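Local structure of ribosomal RNA small subunit methyltransferase E (1VHK) at residues 96-101 with 108-113; 114-119 with 213-218; 203-208 with 237-242. The protein probably methylates the N3 position of one uridine in 16S ribosomal RNA within the assembled 30S subunit, taking the methyl group from S-adenosyl-L-methionine. One frame throughout, in Å; residues are numbered along the deposited sequence.

Contact 1: 96-101 with 108-113; sequences EWIIQK and HAFIPF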
loop_
_atom_site.group_PDB
_atom_site.type_symbol
_atom_site.label_atom_id
_atom_site.label_comp_id
_atom_site.label_asym_id
_atom_site.label_seq_id
_atom_site.Cartn_x
_atom_site.Cartn_y
_atom_site.Cartn_z
ATOM N N GLU A 96 -3.952 12.921 2.130
ATOM C CA GLU A 96 -3.480 12.807 0.754
ATOM C C GLU A 96 -2.702 11.495 0.570
ATOM O O GLU A 96 -2.841 10.878 -0.468
ATOM C CB GLU A 96 -2.582 13.972 0.351
ATOM C CG GLU A 96 -3.276 15.301 0.170
ATOM C CD GLU A 96 -2.317 16.390 -0.280
ATOM O OE1 GLU A 96 -1.162 16.045 -0.619
ATOM O OE2 GLU A 96 -2.691 17.581 -0.316
ATOM N N TRP A 97 -1.934 11.098 1.567
ATOM C CA TRP A 97 -1.171 9.851 1.505
ATOM C C TRP A 97 -2.134 8.671 1.525
ATOM O O TRP A 97 -2.002 7.697 0.805
ATOM C CB TRP A 97 -0.215 9.767 2.700
ATOM C CG TRP A 97 1.115 9.156 2.399
ATOM C CD1 TRP A 97 2.149 9.747 1.714
ATOM C CD2 TRP A 97 1.580 7.846 2.761
ATOM N NE1 TRP A 97 3.215 8.880 1.615
ATOM C CE2 TRP A 97 2.893 7.711 2.261
ATOM C CE3 TRP A 97 1.004 6.769 3.453
ATOM C CZ2 TRP A 97 3.649 6.551 2.441
ATOM C CZ3 TRP A 97 1.760 5.635 3.626
ATOM C CH2 TRP A 97 3.062 5.522 3.113
ATOM N N ILE A 98 -3.204 8.837 2.338
ATOM C CA ILE A 98 -4.203 7.775 2.429
ATOM C C ILE A 98 -4.913 7.638 1.088
ATOM O O ILE A 98 -5.188 6.522 0.669
ATOM C CB ILE A 98 -5.187 8.003 3.580
ATOM C CG1 ILE A 98 -4.550 7.629 4.922
ATOM C CG2 ILE A 98 -6.457 7.180 3.392
ATOM C CD1 ILE A 98 -5.135 8.368 6.125
ATOM N N ILE A 99 -5.164 8.758 0.413
ATOM C CA ILE A 99 -5.913 8.712 -0.855
ATOM C C ILE A 99 -5.042 8.138 -1.949
ATOM O O ILE A 99 -5.388 7.297 -2.764
ATOM C CB ILE A 99 -6.401 10.134 -1.239
ATOM C CG1 ILE A 99 -7.612 10.489 -0.331
ATOM C CG2 ILE A 99 -6.829 10.268 -2.689
ATOM C CD1 ILE A 99 -7.904 11.980 -0.331
ATOM N N GLN A 100 -3.807 8.668 -1.984
ATOM C CA GLN A 100 -2.863 8.225 -2.973
ATOM C C GLN A 100 -2.567 6.726 -2.844
ATOM O O GLN A 100 -2.792 5.984 -3.803
ATOM C CB GLN A 100 -1.593 9.055 -2.951
ATOM C CG GLN A 100 -0.597 8.556 -4.032
ATOM C CD GLN A 100 0.625 9.441 -4.111
ATOM O OE1 GLN A 100 1.600 9.241 -3.379
ATOM N NE2 GLN A 100 0.545 10.473 -4.935
ATOM N N LYS A 101 -2.019 6.282 -1.709
ATOM C CA LYS A 101 -1.635 4.854 -1.650
ATOM C C LYS A 101 -2.870 3.992 -1.770
ATOM O O LYS A 101 -2.907 3.054 -2.587
ATOM C CB LYS A 101 -0.734 4.579 -0.480
ATOM C CG LYS A 101 0.197 5.743 -0.193
ATOM C CD LYS A 101 1.599 5.535 -0.644
ATOM C CE LYS A 101 2.240 6.792 -1.214
ATOM N NZ LYS A 101 2.457 6.613 -2.694
ATOM N N HIS A 108 -12.062 1.560 -3.506
ATOM C CA HIS A 108 -13.138 1.976 -4.388
ATOM C C HIS A 108 -13.599 3.395 -4.135
ATOM O O HIS A 108 -13.986 4.086 -5.076
ATOM C CB HIS A 108 -14.353 1.016 -4.370
ATOM C CG HIS A 108 -15.443 1.501 -5.292
ATOM N ND1 HIS A 108 -15.354 1.386 -6.673
ATOM C CD2 HIS A 108 -16.585 2.177 -5.044
ATOM C CE1 HIS A 108 -16.419 1.949 -7.225
ATOM N NE2 HIS A 108 -17.178 2.430 -6.255
ATOM N N ALA A 109 -13.502 3.870 -2.891
ATOM C CA ALA A 109 -13.971 5.256 -2.662
ATOM C C ALA A 109 -13.483 5.685 -1.285
ATOM O O ALA A 109 -13.058 4.799 -0.564
ATOM C CB ALA A 109 -15.487 5.332 -2.746
ATOM N N PHE A 110 -13.391 7.017 -1.063
ATOM C CA PHE A 110 -12.925 7.441 0.259
ATOM C C PHE A 110 -13.973 8.300 0.935
ATOM O O PHE A 110 -14.752 9.006 0.285
ATOM C CB PHE A 110 -11.606 8.191 0.173
ATOM C CG PHE A 110 -10.465 7.444 -0.422
ATOM C CD1 PHE A 110 -9.592 6.723 0.354
ATOM C CD2 PHE A 110 -10.301 7.441 -1.808
ATOM C CE1 PHE A 110 -8.518 6.061 -0.227
ATOM C CE2 PHE A 110 -9.254 6.757 -2.401
ATOM C CZ PHE A 110 -8.355 6.078 -1.597
ATOM N N ILE A 111 -14.123 8.159 2.240
ATOM C CA ILE A 111 -15.137 8.930 2.975
ATOM C C ILE A 111 -14.499 9.501 4.249
ATOM O O ILE A 111 -14.381 8.751 5.216
ATOM C CB ILE A 111 -16.288 8.032 3.448
ATOM C CG1 ILE A 111 -16.968 7.296 2.279
ATOM C CG2 ILE A 111 -17.290 8.858 4.228
ATOM C CD1 ILE A 111 -17.856 6.177 2.791
ATOM N N PRO A 112 -14.080 10.745 4.214
ATOM C CA PRO A 112 -13.472 11.403 5.361
ATOM C C PRO A 112 -14.568 11.820 6.329
ATOM O O PRO A 112 -15.666 12.173 5.865
ATOM C CB PRO A 112 -12.781 12.620 4.766
ATOM C CG PRO A 112 -12.872 12.467 3.300
ATOM C CD PRO A 112 -14.147 11.668 3.056
ATOM N N PHE A 113 -14.308 11.802 7.627
ATOM C CA PHE A 113 -15.405 12.188 8.533
ATOM C C PHE A 113 -14.866 12.827 9.776
ATOM O O PHE A 113 -13.738 12.513 10.153
ATOM C CB PHE A 113 -16.315 10.986 8.832
ATOM C CG PHE A 113 -15.643 9.935 9.675
ATOM C CD1 PHE A 113 -15.047 8.831 9.094
ATOM C CD2 PHE A 113 -15.593 10.072 11.047
ATOM C CE1 PHE A 113 -14.414 7.894 9.877
ATOM C CE2 PHE A 113 -14.921 9.161 11.829
ATOM C CZ PHE A 113 -14.320 8.064 11.235
#
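F110 points its ring from strand 109-113 at the backbone of I98 and I99 on helix 94-104. The two elements are the second and third members of the beta-alpha-beta unit formed by strand 82-88, helix 94-104 and strand 109-113, in the SPOUT-type methyltransferase domain. With CG anti to its own carbonyl carbon (chi1 -59°), F110 sends the ring out from the sheet. I99 lies over one face: its CA is 4.0 Å from the ring centroid and 26° off the ring normal, a CH-pi contact displaced toward the rim. The side chain of I99 passes F110 at an oblique angle, CG1 reaching F110 CG at 4.2 Å, before it continues onto W134 and I137 of helix 131-144. I98 meets the ring more loosely, CG2 at 4.3 Å from F110 CE1, and also packs on S87 of strand 82-88. The ring also touches I85 of strand 82-88 and P151, so the neighbouring strand and a loop share in enclosing it. Farther round the helix, W97 meets W97 of the second subunit edge-to-face. I99 O accepts a hydrogen bond from T103 OG1. Two helix carbonyls approach the far end of the ring as van der Waals neighbours. I98 O comes obliquely to F110 CE1 at 3.5 Å, and I99 O lies 3.4 Å from F110 CZ.

Contact 2: 114-119 with 213-218; sequences QAARSV and EAEVER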
loop_
_atom_site.group_PDB
_atom_site.type_symbol
_atom_site.label_atom_id
_atom_site.label_comp_id
_atom_site.label_asym_id
_atom_site.label_seq_id
_atom_site.Cartn_x
_atom_site.Cartn_y
_atom_site.Cartn_z
ATOM N N GLN A 114 -15.632 13.767 10.352
ATOM C CA GLN A 114 -15.126 14.418 11.580
ATOM C C GLN A 114 -15.119 13.388 12.695
ATOM O O GLN A 114 -16.167 12.736 12.895
ATOM C CB GLN A 114 -16.048 15.569 12.000
ATOM C CG GLN A 114 -15.427 16.530 12.997
ATOM C CD GLN A 114 -14.174 17.203 12.481
ATOM O OE1 GLN A 114 -14.112 17.598 11.296
ATOM N NE2 GLN A 114 -13.141 17.344 13.317
ATOM N N ALA A 115 -14.034 13.205 13.405
ATOM C CA ALA A 115 -14.075 12.227 14.518
ATOM C C ALA A 115 -13.828 12.922 15.852
ATOM O O ALA A 115 -13.038 13.865 15.940
ATOM C CB ALA A 115 -13.072 11.127 14.235
ATOM N N ALA A 116 -14.348 12.359 16.939
ATOM C CA ALA A 116 -14.221 12.936 18.270
ATOM C C ALA A 116 -12.806 13.384 18.577
ATOM O O ALA A 116 -12.575 14.512 19.065
ATOM C CB ALA A 116 -14.741 11.969 19.314
ATOM N N ARG A 117 -11.808 12.542 18.274
ATOM C CA ARG A 117 -10.428 12.919 18.502
ATOM C C ARG A 117 -9.774 13.605 17.315
ATOM O O ARG A 117 -8.570 13.875 17.393
ATOM C CB ARG A 117 -9.590 11.729 18.964
ATOM C CG ARG A 117 -9.824 11.397 20.434
ATOM C CD ARG A 117 -9.803 9.902 20.650
ATOM N NE ARG A 117 -10.039 9.557 22.053
ATOM C CZ ARG A 117 -9.730 8.360 22.542
ATOM N NH1 ARG A 117 -9.206 7.421 21.765
ATOM N NH2 ARG A 117 -9.921 8.126 23.832
ATOM N N SER A 118 -10.496 13.873 16.236
ATOM C CA SER A 118 -9.940 14.607 15.107
ATOM C C SER A 118 -9.547 16.016 15.594
ATOM O O SER A 118 -10.400 16.848 15.872
ATOM C CB SER A 118 -10.920 14.745 13.960
ATOM O OG SER A 118 -10.987 13.621 13.145
ATOM N N VAL A 119 -8.258 16.267 15.656
ATOM C CA VAL A 119 -7.681 17.501 16.124
ATOM C C VAL A 119 -7.958 18.691 15.223
ATOM O O VAL A 119 -7.820 19.841 15.656
ATOM C CB VAL A 119 -6.155 17.380 16.349
ATOM C CG1 VAL A 119 -5.801 15.991 16.859
ATOM C CG2 VAL A 119 -5.378 17.723 15.089
ATOM N N GLU A 213 -14.576 5.026 22.742
ATOM C CA GLU A 213 -15.465 3.959 23.224
ATOM C C GLU A 213 -16.906 4.231 22.788
ATOM O O GLU A 213 -17.595 3.350 22.267
ATOM C CB GLU A 213 -15.410 3.818 24.734
ATOM C CG GLU A 213 -14.049 3.537 25.329
ATOM C CD GLU A 213 -14.076 3.219 26.810
ATOM O OE1 GLU A 213 -15.177 3.017 27.371
ATOM O OE2 GLU A 213 -12.988 3.157 27.433
ATOM N N ALA A 214 -17.344 5.473 22.970
ATOM C CA ALA A 214 -18.679 5.882 22.569
ATOM C C ALA A 214 -18.917 5.587 21.092
ATOM O O ALA A 214 -19.850 4.846 20.768
ATOM C CB ALA A 214 -18.922 7.339 22.891
ATOM N N GLU A 215 -18.031 6.064 20.243
ATOM C CA GLU A 215 -18.032 5.880 18.808
ATOM C C GLU A 215 -18.091 4.418 18.386
ATOM O O GLU A 215 -18.873 4.050 17.499
ATOM C CB GLU A 215 -16.774 6.546 18.198
ATOM C CG GLU A 215 -16.860 8.061 18.138
ATOM C CD GLU A 215 -15.534 8.717 17.798
ATOM O OE1 GLU A 215 -15.528 9.789 17.154
ATOM O OE2 GLU A 215 -14.507 8.130 18.204
ATOM N N VAL A 216 -17.270 3.568 19.021
ATOM C CA VAL A 216 -17.306 2.140 18.680
ATOM C C VAL A 216 -18.711 1.605 18.928
ATOM O O VAL A 216 -19.353 1.046 18.036
ATOM C CB VAL A 216 -16.272 1.298 19.417
ATOM C CG1 VAL A 216 -16.377 -0.174 19.003
ATOM C CG2 VAL A 216 -14.859 1.801 19.155
ATOM N N GLU A 217 -19.225 1.873 20.127
ATOM C CA GLU A 217 -20.588 1.521 20.477
ATOM C C GLU A 217 -21.600 1.895 19.411
ATOM O O GLU A 217 -22.423 1.043 19.052
ATOM C CB GLU A 217 -20.965 2.149 21.820
ATOM C CG GLU A 217 -20.494 1.343 23.019
ATOM C CD GLU A 217 -21.271 1.669 24.278
ATOM O OE1 GLU A 217 -22.439 1.238 24.386
ATOM O OE2 GLU A 217 -20.726 2.364 25.175
ATOM N N ARG A 218 -21.577 3.096 18.851
ATOM C CA ARG A 218 -22.532 3.463 17.790
ATOM C C ARG A 218 -22.272 2.709 16.490
ATOM O O ARG A 218 -23.216 2.330 15.777
ATOM C CB ARG A 218 -22.466 4.971 17.542
ATOM C CG ARG A 218 -21.825 5.730 18.687
ATOM C CD ARG A 218 -22.761 6.741 19.307
ATOM N NE ARG A 218 -24.143 6.309 19.293
ATOM C CZ ARG A 218 -24.736 5.418 20.063
ATOM N NH1 ARG A 218 -24.062 4.782 21.015
ATOM N NH2 ARG A 218 -26.030 5.153 19.903
#
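A116 and E215 join the loop 114-119, which follows strand 109-113, to the first turn of helix 213-221. E215 reaches across with an extended chain: CG is anti to the carbonyl carbon (chi1 -75°), and the trans bond beyond it carries the carboxylate straight out from the helix. There OE1 accepts the backbone N-H of A116 at 2.8 Å, a nearly straight bond of 162° that arrives on the syn side of the oxygen, 23° out of the carboxylate plane. The methyl group of A116 faces the same carboxylate, with CB 3.7 Å from E215 CD, while A115 CB stays at 4.0 Å from E215 OE1 and rests against P207. The other oxygen, E215 OE2, turns back to the residue just ahead of its helix and accepts the backbone N-H of T212. Each carboxylate oxygen thus has its own backbone donor, A116 N in the loop and T212 N just ahead of the helix, which helps fix the rotation of the group. The stem of E215 packs on F159 of helix 159-165. The position at a helix N-terminus would probably favour the ionised form, and R117, its NE 6.1 Å from E215 OE2, is too far for a salt bridge but may add a weak attraction. In the loop, S118 N returns to A115 O at 2.6 Å. S118 OG, set beside its own backbone N, accepts from A115 N at 3.1 Å and is also hydrogen-bonded to L89 O. Two motifs therefore meet here: a type I beta turn from A115 to S118, and a glutamate in the first helical turn bonded back to the N-H three residues earlier, resembling one half of a capping box.

Contact 3: 203-208 with 237-242; sequences IVFGPE and ETAPLY
F205 has CG anti to its carbonyl carbon (chi1 -55°) and its ring plane set nearly at right angles to the plane of CA, CB and CG (chi2 87°), which lays a face of the ring against P240 in the first turn of helix 239-253. P240 CG stands over the middle of that face, 3.9 Å from the centroid and only 6° off the normal, a well-centred CH-pi contact. P240 CB adds to it, 3.7 Å from F205 CZ. A239 CB comes obliquely to the ring, 3.5 Å from F205 CD2. I85 of strand 82-88 touches both F205 and P240, and A175 of strand 171-175 also packs on F205. Reducing F205 to an alanine would probably leave P240 and A239 without the ring they rest on and open a gap between the end of strand 200-205 and the helix. E237 OE2 forms a salt bridge with K101 of the second subunit, and T238 O accepts the backbone N-H groups of L241 and Y242. P240 has no N-H to offer, and in a first helical turn none is needed; its slightly positive C-H groups suit the electron-rich ring, so the join is apolar and depends on shape.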
loop_
_atom_site.group_PDB
_atom_site.type_symbol
_atom_site.label_atom_id
_atom_site.label_comp_id
_atom_site.label_asym_id
_atom_site.label_seq_id
_atom_site.Cartn_x
_atom_site.Cartn_y
_atom_site.Cartn_z
ATOM N N ILE A 203 -14.886 0.182 5.705
ATOM C CA ILE A 203 -13.886 -0.005 6.756
ATOM C C ILE A 203 -13.622 1.352 7.403
ATOM O O ILE A 203 -13.284 2.295 6.670
ATOM C CB ILE A 203 -12.539 -0.549 6.244
ATOM C CG1 ILE A 203 -12.675 -1.753 5.324
ATOM C CG2 ILE A 203 -11.647 -0.925 7.432
ATOM C CD1 ILE A 203 -11.382 -2.320 4.797
ATOM N N VAL A 204 -13.941 1.525 8.690
ATOM C CA VAL A 204 -13.709 2.867 9.259
ATOM C C VAL A 204 -12.517 2.858 10.170
ATOM O O VAL A 204 -12.291 1.930 10.947
ATOM C CB VAL A 204 -14.956 3.467 9.886
ATOM C CG1 VAL A 204 -16.193 2.610 9.637
ATOM C CG2 VAL A 204 -14.809 3.795 11.363
ATOM N N PHE A 205 -11.688 3.904 10.068
ATOM C CA PHE A 205 -10.498 4.033 10.915
ATOM C C PHE A 205 -10.590 5.273 11.792
ATOM O O PHE A 205 -11.158 6.286 11.352
ATOM C CB PHE A 205 -9.260 4.190 9.983
ATOM C CG PHE A 205 -9.154 3.071 8.990
ATOM C CD1 PHE A 205 -9.806 3.146 7.783
ATOM C CD2 PHE A 205 -8.407 1.946 9.292
ATOM C CE1 PHE A 205 -9.762 2.096 6.894
ATOM C CE2 PHE A 205 -8.327 0.901 8.390
ATOM C CZ PHE A 205 -8.984 0.992 7.179
ATOM N N GLY A 206 -9.936 5.311 12.930
ATOM C CA GLY A 206 -9.995 6.548 13.746
ATOM C C GLY A 206 -8.771 7.408 13.393
ATOM O O GLY A 206 -7.939 6.968 12.614
ATOM N N PRO A 207 -8.679 8.581 13.993
ATOM C CA PRO A 207 -7.574 9.512 13.761
ATOM C C PRO A 207 -6.422 9.217 14.711
ATOM O O PRO A 207 -6.474 8.190 15.395
ATOM C CB PRO A 207 -8.198 10.858 14.121
ATOM C CG PRO A 207 -9.163 10.531 15.214
ATOM C CD PRO A 207 -9.716 9.173 14.855
ATOM N N GLU A 208 -5.364 10.014 14.692
ATOM C CA GLU A 208 -4.213 9.803 15.566
ATOM C C GLU A 208 -4.647 9.390 16.968
ATOM O O GLU A 208 -4.103 8.481 17.586
ATOM C CB GLU A 208 -3.359 11.064 15.675
ATOM C CG GLU A 208 -2.579 11.443 14.438
ATOM C CD GLU A 208 -3.367 12.141 13.364
ATOM O OE1 GLU A 208 -4.567 12.386 13.539
ATOM O OE2 GLU A 208 -2.784 12.422 12.287
ATOM N N GLU A 237 -2.515 6.590 8.777
ATOM C CA GLU A 237 -2.167 6.544 7.379
ATOM C C GLU A 237 -1.714 5.133 6.990
ATOM O O GLU A 237 -1.916 4.729 5.838
ATOM C CB GLU A 237 -1.152 7.617 7.008
ATOM C CG GLU A 237 0.202 7.548 7.632
ATOM C CD GLU A 237 0.363 8.058 9.032
ATOM O OE1 GLU A 237 -0.592 8.042 9.845
ATOM O OE2 GLU A 237 1.491 8.496 9.399
ATOM N N THR A 238 -1.356 4.308 7.968
ATOM C CA THR A 238 -0.871 2.951 7.756
ATOM C C THR A 238 -1.945 1.884 7.765
ATOM O O THR A 238 -1.983 1.052 6.830
ATOM C CB THR A 238 0.241 2.560 8.749
ATOM O OG1 THR A 238 1.154 3.656 8.925
ATOM C CG2 THR A 238 1.032 1.363 8.249
ATOM N N ALA A 239 -2.902 1.925 8.666
ATOM C CA ALA A 239 -3.977 0.962 8.812
ATOM C C ALA A 239 -4.726 0.589 7.554
ATOM O O ALA A 239 -4.885 -0.595 7.247
ATOM C CB ALA A 239 -4.992 1.414 9.867
ATOM N N PRO A 240 -5.245 1.545 6.796
ATOM C CA PRO A 240 -5.961 1.279 5.570
ATOM C C PRO A 240 -5.107 0.633 4.475
ATOM O O PRO A 240 -5.635 -0.030 3.572
ATOM C CB PRO A 240 -6.449 2.621 5.095
ATOM C CG PRO A 240 -6.107 3.611 6.107
ATOM C CD PRO A 240 -5.242 2.974 7.144
ATOM N N LEU A 241 -3.815 0.887 4.503
ATOM C CA LEU A 241 -2.886 0.346 3.520
ATOM C C LEU A 241 -2.720 -1.167 3.726
ATOM O O LEU A 241 -2.917 -1.931 2.792
ATOM C CB LEU A 241 -1.542 1.049 3.664
ATOM C CG LEU A 241 -1.318 2.293 2.810
ATOM C CD1 LEU A 241 -2.604 3.092 2.550
ATOM C CD2 LEU A 241 -0.269 3.160 3.483
ATOM N N TYR A 242 -2.484 -1.542 4.977
ATOM C CA TYR A 242 -2.479 -2.945 5.379
ATOM C C TYR A 242 -3.782 -3.621 4.949
ATOM O O TYR A 242 -3.822 -4.682 4.307
ATOM C CB TYR A 242 -2.375 -2.982 6.914
ATOM C CG TYR A 242 -2.402 -4.342 7.542
ATOM C CD1 TYR A 242 -1.215 -4.899 8.008
ATOM C CD2 TYR A 242 -3.582 -5.078 7.688
ATOM C CE1 TYR A 242 -1.194 -6.151 8.595
ATOM C CE2 TYR A 242 -3.571 -6.333 8.257
ATOM C CZ TYR A 242 -2.377 -6.864 8.716
ATOM O OH TYR A 242 -2.331 -8.111 9.300
#

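How the contacts relate
All three contacts lie in the SPOUT-type methyltransferase domain. Contact 1 closes before the others open, whereas contacts 2 and 3 interleave: 114-119, 203-208, 213-218, then 237-242. Centres are about 18 Å apart for contacts 1 and 2, about 10 Å for contacts 1 and 3, and about 14 Å for contacts 2 and 3. Strands 109-113 and 200-205 flank strand 82-88 in one parallel sheet. Contact 1 meets contact 3 where L241 packs on W97 and K101, and F113 CZ nears F205 O. P207 links contact 3 to A115 of contact 2. Helices 94-104 and 239-253 also face the second subunit, so contacts 1 and 3 tie the sheet to the dimer interface.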